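PDB 1TU7: glutathione S-transferase 2 from Onchocerca volvulus, which catalyses the conjugation of glutathione to halide-bearing electrophiles and appears to play a central part in the parasite's detoxification system. Local coordinates for residues Arg95-Lys100 / Gly123-Phe128; Lys127-Leu132 / Asp170-Leu175; Ala153-Leu158 / Val177-Met182. One frame throughout, in Å; residues are numbered along the deposited sequence.

Contact 1. Residues Arg95-Lys100 / Gly123-Phe128; sequences RDLHVK and GELAKF. With GSH (glutathione), chain E.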
loop_
_atom_site.group_PDB
_atom_site.type_symbol
_atom_site.label_atom_id
_atom_site.label_comp_id
_atom_site.label_asym_id
_atom_site.label_seq_id
_atom_site.Cartn_x
_atom_site.Cartn_y
_atom_site.Cartn_z
ATOM N N ARG A 95 1.917 6.928 2.686
ATOM C CA ARG A 95 1.084 5.953 3.403
ATOM C C ARG A 95 1.811 5.400 4.616
ATOM O O ARG A 95 1.182 5.183 5.671
ATOM C CB ARG A 95 0.648 4.848 2.461
ATOM C CG ARG A 95 -0.342 5.330 1.453
ATOM C CD ARG A 95 -0.558 4.387 0.323
ATOM N NE ARG A 95 -1.307 3.222 0.743
ATOM C CZ ARG A 95 -2.637 3.073 0.599
ATOM N NH1 ARG A 95 -3.392 4.023 0.064
ATOM N NH2 ARG A 95 -3.204 1.955 1.018
ATOM N N ASP A 96 3.112 5.205 4.527
ATOM C CA ASP A 96 3.872 4.742 5.692
ATOM C C ASP A 96 3.818 5.772 6.824
ATOM O O ASP A 96 3.697 5.400 7.999
ATOM C CB ASP A 96 5.315 4.453 5.378
ATOM C CG ASP A 96 5.538 3.141 4.714
ATOM O OD1 ASP A 96 4.681 2.252 4.793
ATOM O OD2 ASP A 96 6.565 2.975 4.067
ATOM N N LEU A 97 3.956 7.064 6.508
ATOM C CA LEU A 97 3.838 8.080 7.541
ATOM C C LEU A 97 2.445 8.013 8.121
ATOM O O LEU A 97 2.277 8.140 9.324
ATOM C CB LEU A 97 4.153 9.469 7.016
ATOM C CG LEU A 97 4.021 10.593 8.039
ATOM C CD1 LEU A 97 4.848 10.316 9.273
ATOM C CD2 LEU A 97 4.412 11.916 7.395
ATOM N N HIS A 98 1.426 7.813 7.288
ATOM C CA HIS A 98 0.072 7.774 7.771
ATOM C C HIS A 98 -0.159 6.606 8.723
ATOM O O HIS A 98 -0.920 6.741 9.682
ATOM C CB HIS A 98 -0.915 7.717 6.598
ATOM C CG HIS A 98 -2.293 8.083 7.013
ATOM N ND1 HIS A 98 -2.637 9.382 7.288
ATOM C CD2 HIS A 98 -3.386 7.335 7.301
ATOM C CE1 HIS A 98 -3.903 9.427 7.663
ATOM N NE2 HIS A 98 -4.386 8.203 7.657
ATOM N N VAL A 99 0.525 5.496 8.500
ATOM C CA VAL A 99 0.437 4.349 9.416
ATOM C C VAL A 99 0.989 4.753 10.780
ATOM O O VAL A 99 0.390 4.444 11.815
ATOM C CB VAL A 99 1.205 3.135 8.863
ATOM C CG1 VAL A 99 1.374 2.031 9.909
ATOM C CG2 VAL A 99 0.478 2.558 7.677
ATOM N N LYS A 100 2.102 5.461 10.803
ATOM C CA LYS A 100 2.684 5.901 12.073
ATOM C C LYS A 100 1.765 6.878 12.785
ATOM O O LYS A 100 1.536 6.776 14.013
ATOM C CB LYS A 100 4.055 6.543 11.878
ATOM C CG LYS A 100 5.108 5.542 11.408
ATOM C CD LYS A 100 6.482 6.157 11.205
ATOM C CE LYS A 100 7.437 5.124 10.621
ATOM N NZ LYS A 100 7.123 4.730 9.207
ATOM N N GLY A 123 12.143 13.621 11.479
ATOM C CA GLY A 123 12.920 12.766 10.603
ATOM C C GLY A 123 12.107 12.196 9.466
ATOM O O GLY A 123 12.627 11.942 8.363
ATOM N N GLU A 124 10.831 11.951 9.726
ATOM C CA GLU A 124 9.981 11.442 8.658
ATOM C C GLU A 124 9.718 12.526 7.628
ATOM O O GLU A 124 9.807 12.262 6.428
ATOM C CB GLU A 124 8.685 10.865 9.221
ATOM C CG GLU A 124 8.919 9.614 10.061
ATOM C CD GLU A 124 9.837 8.646 9.356
ATOM O OE1 GLU A 124 10.986 8.421 9.846
ATOM O OE2 GLU A 124 9.454 8.164 8.277
ATOM N N LEU A 125 9.428 13.742 8.068
ATOM C CA LEU A 125 9.228 14.830 7.124
ATOM C C LEU A 125 10.481 15.141 6.344
ATOM O O LEU A 125 10.409 15.486 5.175
ATOM C CB LEU A 125 8.747 16.094 7.836
ATOM C CG LEU A 125 7.368 16.021 8.470
ATOM C CD1 LEU A 125 7.064 17.261 9.280
ATOM C CD2 LEU A 125 6.259 15.854 7.387
ATOM N N ALA A 126 11.628 15.009 6.994
ATOM C CA ALA A 126 12.883 15.267 6.316
ATOM C C ALA A 126 13.058 14.389 5.098
ATOM O O ALA A 126 13.620 14.816 4.085
ATOM C CB ALA A 126 14.041 15.076 7.266
ATOM N N LYS A 127 12.577 13.149 5.168
ATOM C CA LYS A 127 12.692 12.243 4.039
ATOM C C LYS A 127 11.906 12.800 2.857
ATOM O O LYS A 127 12.338 12.725 1.715
ATOM C CB LYS A 127 12.161 10.850 4.414
ATOM C CG LYS A 127 13.057 10.131 5.382
ATOM C CD LYS A 127 12.364 8.934 6.057
ATOM C CE LYS A 127 13.318 8.236 7.021
ATOM N NZ LYS A 127 12.702 7.013 7.621
ATOM N N PHE A 128 10.723 13.332 3.130
ATOM C CA PHE A 128 9.900 13.953 2.079
ATOM C C PHE A 128 10.470 15.258 1.517
ATOM O O PHE A 128 10.360 15.508 0.327
ATOM C CB PHE A 128 8.476 14.189 2.547
ATOM C CG PHE A 128 7.746 12.949 2.851
ATOM C CD1 PHE A 128 7.457 12.591 4.128
ATOM C CD2 PHE A 128 7.388 12.095 1.808
ATOM C CE1 PHE A 128 6.778 11.419 4.384
ATOM C CE2 PHE A 128 6.717 10.943 2.059
ATOM C CZ PHE A 128 6.435 10.602 3.352
HETATM N N1 GSH E . 6.051 0.333 3.032
HETATM C CA1 GSH E . 7.324 -0.294 3.051
HETATM C C1 GSH E . 7.548 -1.173 1.927
HETATM O O11 GSH E . 8.606 -1.400 1.281
HETATM O O12 GSH E . 6.483 -1.915 1.638
HETATM C CB1 GSH E . 7.892 -0.753 4.359
HETATM C CG1 GSH E . 9.401 -1.033 4.371
HETATM C CD1 GSH E . 9.858 -1.530 5.724
HETATM O OE1 GSH E . 8.996 -1.511 6.777
HETATM N N2 GSH E . 11.105 -1.944 5.813
HETATM C CA2 GSH E . 11.652 -2.549 7.019
HETATM C C2 GSH E . 12.964 -1.900 7.271
HETATM O O2 GSH E . 13.724 -1.522 6.208
HETATM C CB2 GSH E . 11.935 -4.021 6.799
HETATM S SG2 GSH E . 10.426 -4.986 6.584
HETATM N N3 GSH E . 13.389 -1.736 8.499
HETATM C CA3 GSH E . 14.758 -1.307 8.755
HETATM C C3 GSH E . 14.784 0.051 9.404
HETATM O O31 GSH E . 15.997 0.540 9.943
HETATM O O32 GSH E . 13.717 0.812 9.484
HETATM O O HOH W 1 6.979 7.080 7.769
#
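At the dimer interface of this Pi-class transferase, residues 95-100 contribute Asp96 to a glutathione held mainly by the second subunit. Both carboxylate oxygens of Asp96, OD1 and OD2, accept a hydrogen bond from the ligand amine N1, each at 2.9 Å, so the ammonium group is gripped by two bonds from one acid. OD2 also receives Gln62 NE2 of the second subunit, which helps fix the rotation of the carboxylate. With CG beside the backbone N and anti to the carbonyl carbon, the carboxylate of Asp96 presents both oxygens to N1.

Behind this site run two long helices of the all-helical C-terminal domain, 81-107 and 109-132, whose short segments lie nearly antiparallel (168°) with axes 11.2 Å apart. Leu97 spans the gap. With CG anti to the backbone N (chi1 179°), its two methyls part: CD1 lies 3.9 Å from Glu124 CB as the two side chains slide past each other in opposite directions, and CD2 approaches Phe128 CE1 obliquely at 3.9 Å.

Alongside the apolar contact, a water joins the charged ends. It accepts from Lys100 NZ at 2.8 Å and donates to Glu124 OE2 at 2.7 Å, linking two opposite charges that stand too far apart for a direct salt bridge. The bend of Glu124 at chi2 (-47°) leaves OE1 for Lys127, one turn on, whose NZ forms a 3.1 Å salt bridge with Glu124 OE1 on the syn lone pair of that oxygen. Lys127 NZ is also hydrogen-bonded to Phe47 O of the second subunit, carrying this polar chain into the dimer interface.

Contact 2. Residues Lys127-Leu132 / Asp170-Leu175; sequences KFEKLL and DKFPLL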
loop_
_atom_site.group_PDB
_atom_site.type_symbol
_atom_site.label_atom_id
_atom_site.label_comp_id
_atom_site.label_asym_id
_atom_site.label_seq_id
_atom_site.Cartn_x
_atom_site.Cartn_y
_atom_site.Cartn_z
ATOM N N LYS A 127 12.577 13.149 5.168
ATOM C CA LYS A 127 12.692 12.243 4.039
ATOM C C LYS A 127 11.906 12.800 2.857
ATOM O O LYS A 127 12.338 12.725 1.715
ATOM C CB LYS A 127 12.161 10.850 4.414
ATOM C CG LYS A 127 13.057 10.131 5.382
ATOM C CD LYS A 127 12.364 8.934 6.057
ATOM C CE LYS A 127 13.318 8.236 7.021
ATOM N NZ LYS A 127 12.702 7.013 7.621
ATOM N N PHE A 128 10.723 13.332 3.130
ATOM C CA PHE A 128 9.900 13.953 2.079
ATOM C C PHE A 128 10.470 15.258 1.517
ATOM O O PHE A 128 10.360 15.508 0.327
ATOM C CB PHE A 128 8.476 14.189 2.547
ATOM C CG PHE A 128 7.746 12.949 2.851
ATOM C CD1 PHE A 128 7.457 12.591 4.128
ATOM C CD2 PHE A 128 7.388 12.095 1.808
ATOM C CE1 PHE A 128 6.778 11.419 4.384
ATOM C CE2 PHE A 128 6.717 10.943 2.059
ATOM C CZ PHE A 128 6.435 10.602 3.352
ATOM N N GLU A 129 11.021 16.095 2.396
ATOM C CA GLU A 129 11.613 17.343 1.979
ATOM C C GLU A 129 12.750 17.037 0.989
ATOM O O GLU A 129 12.891 17.727 -0.028
ATOM C CB GLU A 129 12.123 18.087 3.213
ATOM C CG GLU A 129 12.828 19.408 2.944
ATOM C CD GLU A 129 11.903 20.561 2.660
ATOM O OE1 GLU A 129 12.407 21.651 2.310
ATOM O OE2 GLU A 129 10.680 20.436 2.800
ATOM N N LYS A 130 13.542 16.022 1.292
ATOM C CA LYS A 130 14.644 15.591 0.449
ATOM C C LYS A 130 14.148 15.008 -0.887
ATOM O O LYS A 130 14.678 15.319 -1.946
ATOM C CB LYS A 130 15.566 14.613 1.184
ATOM C CG LYS A 130 16.777 14.116 0.395
ATOM C CD LYS A 130 17.742 13.383 1.309
ATOM C CE LYS A 130 19.037 13.023 0.573
ATOM N NZ LYS A 130 20.023 12.301 1.425
ATOM N N LEU A 131 13.138 14.153 -0.820
ATOM C CA LEU A 131 12.685 13.452 -2.024
ATOM C C LEU A 131 11.960 14.407 -2.943
ATOM O O LEU A 131 12.141 14.354 -4.154
ATOM C CB LEU A 131 11.774 12.307 -1.630
ATOM C CG LEU A 131 11.816 10.949 -2.300
ATOM C CD1 LEU A 131 10.423 10.263 -2.285
ATOM C CD2 LEU A 131 12.614 10.810 -3.566
ATOM N N LEU A 132 11.164 15.313 -2.379
ATOM C CA LEU A 132 10.405 16.243 -3.198
ATOM C C LEU A 132 11.322 17.062 -4.127
ATOM O O LEU A 132 10.931 17.371 -5.255
ATOM C CB LEU A 132 9.556 17.137 -2.309
ATOM C CG LEU A 132 8.690 18.174 -2.999
ATOM C CD1 LEU A 132 7.639 17.505 -3.879
ATOM C CD2 LEU A 132 8.021 19.024 -1.957
ATOM N N ASP A 170 7.906 24.136 9.844
ATOM C CA ASP A 170 8.756 25.318 10.009
ATOM C C ASP A 170 10.120 25.096 9.377
ATOM O O ASP A 170 10.649 25.990 8.699
ATOM C CB ASP A 170 8.964 25.615 11.508
ATOM C CG ASP A 170 7.817 26.390 12.138
ATOM O OD1 ASP A 170 6.819 26.724 11.453
ATOM O OD2 ASP A 170 7.839 26.697 13.353
ATOM N N LYS A 171 10.706 23.922 9.603
ATOM C CA LYS A 171 12.052 23.613 9.141
ATOM C C LYS A 171 12.107 22.926 7.776
ATOM O O LYS A 171 13.177 22.520 7.317
ATOM C CB LYS A 171 12.757 22.753 10.185
ATOM C CG LYS A 171 12.868 23.428 11.555
ATOM C CD LYS A 171 13.807 22.679 12.493
ATOM C CE LYS A 171 13.911 23.355 13.860
ATOM N NZ LYS A 171 13.410 24.764 13.836
ATOM N N PHE A 172 10.956 22.821 7.104
ATOM C CA PHE A 172 10.859 22.107 5.831
ATOM C C PHE A 172 10.213 23.001 4.790
ATOM O O PHE A 172 9.032 22.942 4.544
ATOM C CB PHE A 172 10.069 20.817 6.037
ATOM C CG PHE A 172 10.661 19.935 7.078
ATOM C CD1 PHE A 172 10.031 19.757 8.297
ATOM C CD2 PHE A 172 11.885 19.312 6.873
ATOM C CE1 PHE A 172 10.598 18.954 9.269
ATOM C CE2 PHE A 172 12.465 18.523 7.848
ATOM C CZ PHE A 172 11.817 18.333 9.042
ATOM N N PRO A 173 10.980 23.903 4.215
ATOM C CA PRO A 173 10.402 24.933 3.352
ATOM C C PRO A 173 9.767 24.423 2.060
ATOM O O PRO A 173 8.767 24.987 1.604
ATOM C CB PRO A 173 11.598 25.861 3.088
ATOM C CG PRO A 173 12.787 25.007 3.332
ATOM C CD PRO A 173 12.434 24.046 4.381
ATOM N N LEU A 174 10.333 23.393 1.451
ATOM C CA LEU A 174 9.706 22.841 0.242
ATOM C C LEU A 174 8.337 22.237 0.586
ATOM O O LEU A 174 7.369 22.452 -0.123
ATOM C CB LEU A 174 10.572 21.796 -0.435
ATOM C CG LEU A 174 11.958 22.260 -0.918
ATOM C CD1 LEU A 174 12.749 21.102 -1.496
ATOM C CD2 LEU A 174 11.827 23.349 -1.933
ATOM N N LEU A 175 8.246 21.529 1.694
ATOM C CA LEU A 175 6.967 20.967 2.112
ATOM C C LEU A 175 5.966 22.023 2.491
ATOM O O LEU A 175 4.789 21.920 2.155
ATOM C CB LEU A 175 7.154 19.998 3.253
ATOM C CG LEU A 175 7.947 18.736 2.952
ATOM C CD1 LEU A 175 8.135 17.893 4.213
ATOM C CD2 LEU A 175 7.293 17.930 1.864
#
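Two hydrogen bonds from main-chain amides to one carboxylate dominate the polar side of this contact. Leu174 N donates to Glu129 OE1 at 2.8 Å, and Leu175 N donates to Glu129 OE2 at 2.9 Å. Both are fairly straight, with N-H...O angles of 158° and 155°, and both use the syn lone pairs, so the carboxylate faces the two successive amides with its two oxygens side by side. Glu129 gets there by sending CG anti to its own backbone N and then bending at chi2 (78°), which folds the acid over toward residues 173-175.

This is the start of helix 173-183, where first-turn amides have no acceptor from a preceding turn. Phe172 occupies the N-cap position and its side chain offers no acceptor; Glu129, from helix 109-132 of the C-terminal domain, supplies the missing one. The negative charge set at the amino end of the helix would probably be stabilised there, favouring the ionised acid. Carbon atoms crowd the same oxygens: Pro173 CD lies 3.2 Å from Glu129 OE1, and Leu175 CG is 3.2 Å from Glu129 OE2.

Apolar contacts flank the carboxylate. The Phe172 ring meets the aliphatic part of the acid obliquely, with CD2 3.9 Å from Glu129 CB, and continues onto Leu125 and Ala126 one turn back. On the buried side, Leu175 CD2 sits between two residues of the helix, 4.0 Å from Phe128 CB and 4.0 Å from Leu132 CD2, while Leu132 CD2 also lies close to Leu174 CB. Farther along, Leu132 reaches Ile142 and Leu174 packs on Ala133 and Arg139.

Contact 3. Residues Ala153-Leu158 / Val177-Met182; sequences ALFEEL and VFHQRM. Unlike the reference sequence in segment 177-182: Val177 (reference Ala).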
loop_
_atom_site.group_PDB
_atom_site.type_symbol
_atom_site.label_atom_id
_atom_site.label_comp_id
_atom_site.label_asym_id
_atom_site.label_seq_id
_atom_site.Cartn_x
_atom_site.Cartn_y
_atom_site.Cartn_z
ATOM N N ALA A 153 -2.300 12.983 -1.828
ATOM C CA ALA A 153 -1.934 12.227 -0.649
ATOM C C ALA A 153 -0.938 12.994 0.196
ATOM O O ALA A 153 -1.080 13.083 1.413
ATOM C CB ALA A 153 -1.386 10.904 -1.071
ATOM N N LEU A 154 0.082 13.559 -0.445
ATOM C CA LEU A 154 1.057 14.347 0.312
ATOM C C LEU A 154 0.396 15.561 0.959
ATOM O O LEU A 154 0.658 15.888 2.113
ATOM C CB LEU A 154 2.236 14.754 -0.564
ATOM C CG LEU A 154 3.308 15.602 0.140
ATOM C CD1 LEU A 154 3.956 14.867 1.278
ATOM C CD2 LEU A 154 4.352 16.007 -0.883
ATOM N N PHE A 155 -0.421 16.274 0.191
ATOM C CA PHE A 155 -1.138 17.426 0.703
ATOM C C PHE A 155 -1.912 17.065 1.967
ATOM O O PHE A 155 -1.803 17.733 3.003
ATOM C CB PHE A 155 -2.074 17.997 -0.369
ATOM C CG PHE A 155 -2.967 19.113 0.119
ATOM C CD1 PHE A 155 -4.309 19.123 -0.202
ATOM C CD2 PHE A 155 -2.462 20.166 0.865
ATOM C CE1 PHE A 155 -5.143 20.112 0.224
ATOM C CE2 PHE A 155 -3.287 21.186 1.283
ATOM C CZ PHE A 155 -4.627 21.163 0.959
ATOM N N GLU A 156 -2.705 16.017 1.913
ATOM C CA GLU A 156 -3.494 15.634 3.066
ATOM C C GLU A 156 -2.607 15.259 4.245
ATOM O O GLU A 156 -2.868 15.655 5.366
ATOM C CB GLU A 156 -4.431 14.476 2.701
ATOM C CG GLU A 156 -5.224 13.934 3.879
ATOM C CD GLU A 156 -6.304 14.840 4.440
ATOM O OE1 GLU A 156 -6.469 15.980 3.933
ATOM O OE2 GLU A 156 -7.011 14.360 5.377
ATOM N N GLU A 157 -1.537 14.527 3.997
ATOM C CA GLU A 157 -0.667 14.101 5.100
ATOM C C GLU A 157 -0.018 15.295 5.761
ATOM O O GLU A 157 0.070 15.349 7.004
ATOM C CB GLU A 157 0.364 13.085 4.627
ATOM C CG GLU A 157 0.870 12.220 5.761
ATOM C CD GLU A 157 -0.224 11.358 6.317
ATOM O OE1 GLU A 157 -1.210 11.027 5.619
ATOM O OE2 GLU A 157 -0.098 10.989 7.499
ATOM N N LEU A 158 0.423 16.268 4.982
ATOM C CA LEU A 158 0.992 17.493 5.548
ATOM C C LEU A 158 -0.078 18.269 6.306
ATOM O O LEU A 158 0.196 18.836 7.361
ATOM C CB LEU A 158 1.584 18.368 4.458
ATOM C CG LEU A 158 2.790 17.747 3.750
ATOM C CD1 LEU A 158 3.206 18.630 2.620
ATOM C CD2 LEU A 158 3.958 17.420 4.688
ATOM N N VAL A 177 5.809 25.137 1.457
ATOM C CA VAL A 177 5.363 25.839 0.251
ATOM C C VAL A 177 4.454 24.948 -0.601
ATOM O O VAL A 177 3.453 25.410 -1.156
ATOM C CB VAL A 177 6.585 26.336 -0.551
ATOM C CG1 VAL A 177 6.197 26.910 -1.884
ATOM C CG2 VAL A 177 7.279 27.377 0.285
ATOM N N PHE A 178 4.791 23.662 -0.664
ATOM C CA PHE A 178 3.954 22.712 -1.396
ATOM C C PHE A 178 2.541 22.627 -0.785
ATOM O O PHE A 178 1.539 22.619 -1.493
ATOM C CB PHE A 178 4.613 21.326 -1.442
ATOM C CG PHE A 178 3.695 20.234 -1.924
ATOM C CD1 PHE A 178 2.884 19.528 -1.035
ATOM C CD2 PHE A 178 3.627 19.924 -3.265
ATOM C CE1 PHE A 178 2.029 18.557 -1.507
ATOM C CE2 PHE A 178 2.775 18.957 -3.716
ATOM C CZ PHE A 178 1.972 18.258 -2.840
ATOM N N HIS A 179 2.474 22.502 0.532
ATOM C CA HIS A 179 1.195 22.416 1.204
ATOM C C HIS A 179 0.360 23.660 0.902
ATOM O O HIS A 179 -0.828 23.545 0.607
ATOM C CB HIS A 179 1.384 22.198 2.717
ATOM C CG HIS A 179 0.167 22.502 3.515
ATOM N ND1 HIS A 179 -0.791 21.565 3.825
ATOM C CD2 HIS A 179 -0.280 23.680 4.007
ATOM C CE1 HIS A 179 -1.769 22.154 4.491
ATOM N NE2 HIS A 179 -1.473 23.435 4.624
ATOM N N GLN A 180 0.978 24.827 0.924
ATOM C CA GLN A 180 0.227 26.057 0.676
ATOM C C GLN A 180 -0.151 26.129 -0.793
ATOM O O GLN A 180 -1.221 26.608 -1.115
ATOM C CB GLN A 180 1.032 27.314 1.092
ATOM C CG GLN A 180 0.153 28.595 1.113
ATOM C CD GLN A 180 -1.012 28.500 2.103
ATOM O OE1 GLN A 180 -0.789 28.239 3.277
ATOM N NE2 GLN A 180 -2.261 28.720 1.627
ATOM N N ARG A 181 0.725 25.661 -1.675
ATOM C CA ARG A 181 0.438 25.686 -3.109
ATOM C C ARG A 181 -0.789 24.850 -3.439
ATOM O O ARG A 181 -1.655 25.258 -4.215
ATOM C CB ARG A 181 1.653 25.184 -3.876
ATOM C CG ARG A 181 1.472 25.166 -5.371
ATOM C CD ARG A 181 2.693 24.698 -6.131
ATOM N NE ARG A 181 3.893 25.452 -5.786
ATOM C CZ ARG A 181 4.163 26.722 -6.115
ATOM N NH1 ARG A 181 5.318 27.248 -5.712
ATOM N NH2 ARG A 181 3.317 27.470 -6.840
ATOM N N MET A 182 -0.873 23.672 -2.817
ATOM C CA MET A 182 -2.028 22.810 -3.014
ATOM C C MET A 182 -3.308 23.436 -2.487
ATOM O O MET A 182 -4.361 23.418 -3.148
ATOM C CB MET A 182 -1.775 21.471 -2.331
ATOM C CG MET A 182 -0.743 20.645 -3.102
ATOM S SD MET A 182 -1.286 20.017 -4.723
ATOM C CE MET A 182 -2.586 18.885 -4.212
#
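The segments 153-158 and 177-182 are both helical and cross steeply, at a signed angle of -109°, with their axes approaching to 9.4 Å. The backbones come nearest at Phe155 and His179, whose CA atoms are 5.5 Å apart.

Around this crossing the side chains interlock through two aromatic rings, one from each helix. Phe178, its CG anti to the backbone N, projects its ring toward Leu154, which covers one face: Leu154 CD2 stands 3.9 Å from the ring centroid in a CH-pi contact, shifted toward the CE1 rim. The opposite face is taken by Met182 CG, 3.6 Å above the plane and from one turn later on the same helix, so the ring is sandwiched. Its edge meets helix 149-164 as well, with Leu158 CD1 3.8 Å from Phe178 CD1 and the backbone atom Phe155 N in the ring plane.

Met182 also serves the second ring. Its CB lies 3.8 Å from the centroid of the Phe155 ring, again a CH-pi contact over a face, and its chain, bent at chi2 and chi3, tucks CE back against Phe155 CB. Beside it the Phe155 and His179 rings meet obliquely, centroids 5.3 Å apart and planes at 43°, while Leu158 CD1 packs on His179 CB.

All six of the touching residues are buried. Leu154 continues onto Phe90 of helix 81-107, and Phe155 onto Leu19 of helix 15-23 in the thioredoxin-like N-terminal domain. Such apolar interlocking around helix 149-164 belongs to the hydrophobic core of the all-helical C-terminal domain of the glutathione transferase fold.

All three contacts lie in the helical C-terminal domain, yet their chemistry follows their depth. Contact 3 is wholly buried and carried by aromatic and aliphatic groups, whereas contact 2, at the domain periphery, depends on an acidic side chain meeting a helix start. Contact 1 combines a buried leucine centre with a polar flank facing the second subunit and its glutathione. Contacts 1 and 2 share helix 109-132, with Phe128 giving its ring to contact 1 and its CB to contact 2; contacts 2 and 3 share helix 173-183, held at its beginning by one and farther along by the other. Contacts 1 and 3 meet through Leu125 against Leu158 and a probable hydrogen bond from His98 to Glu157.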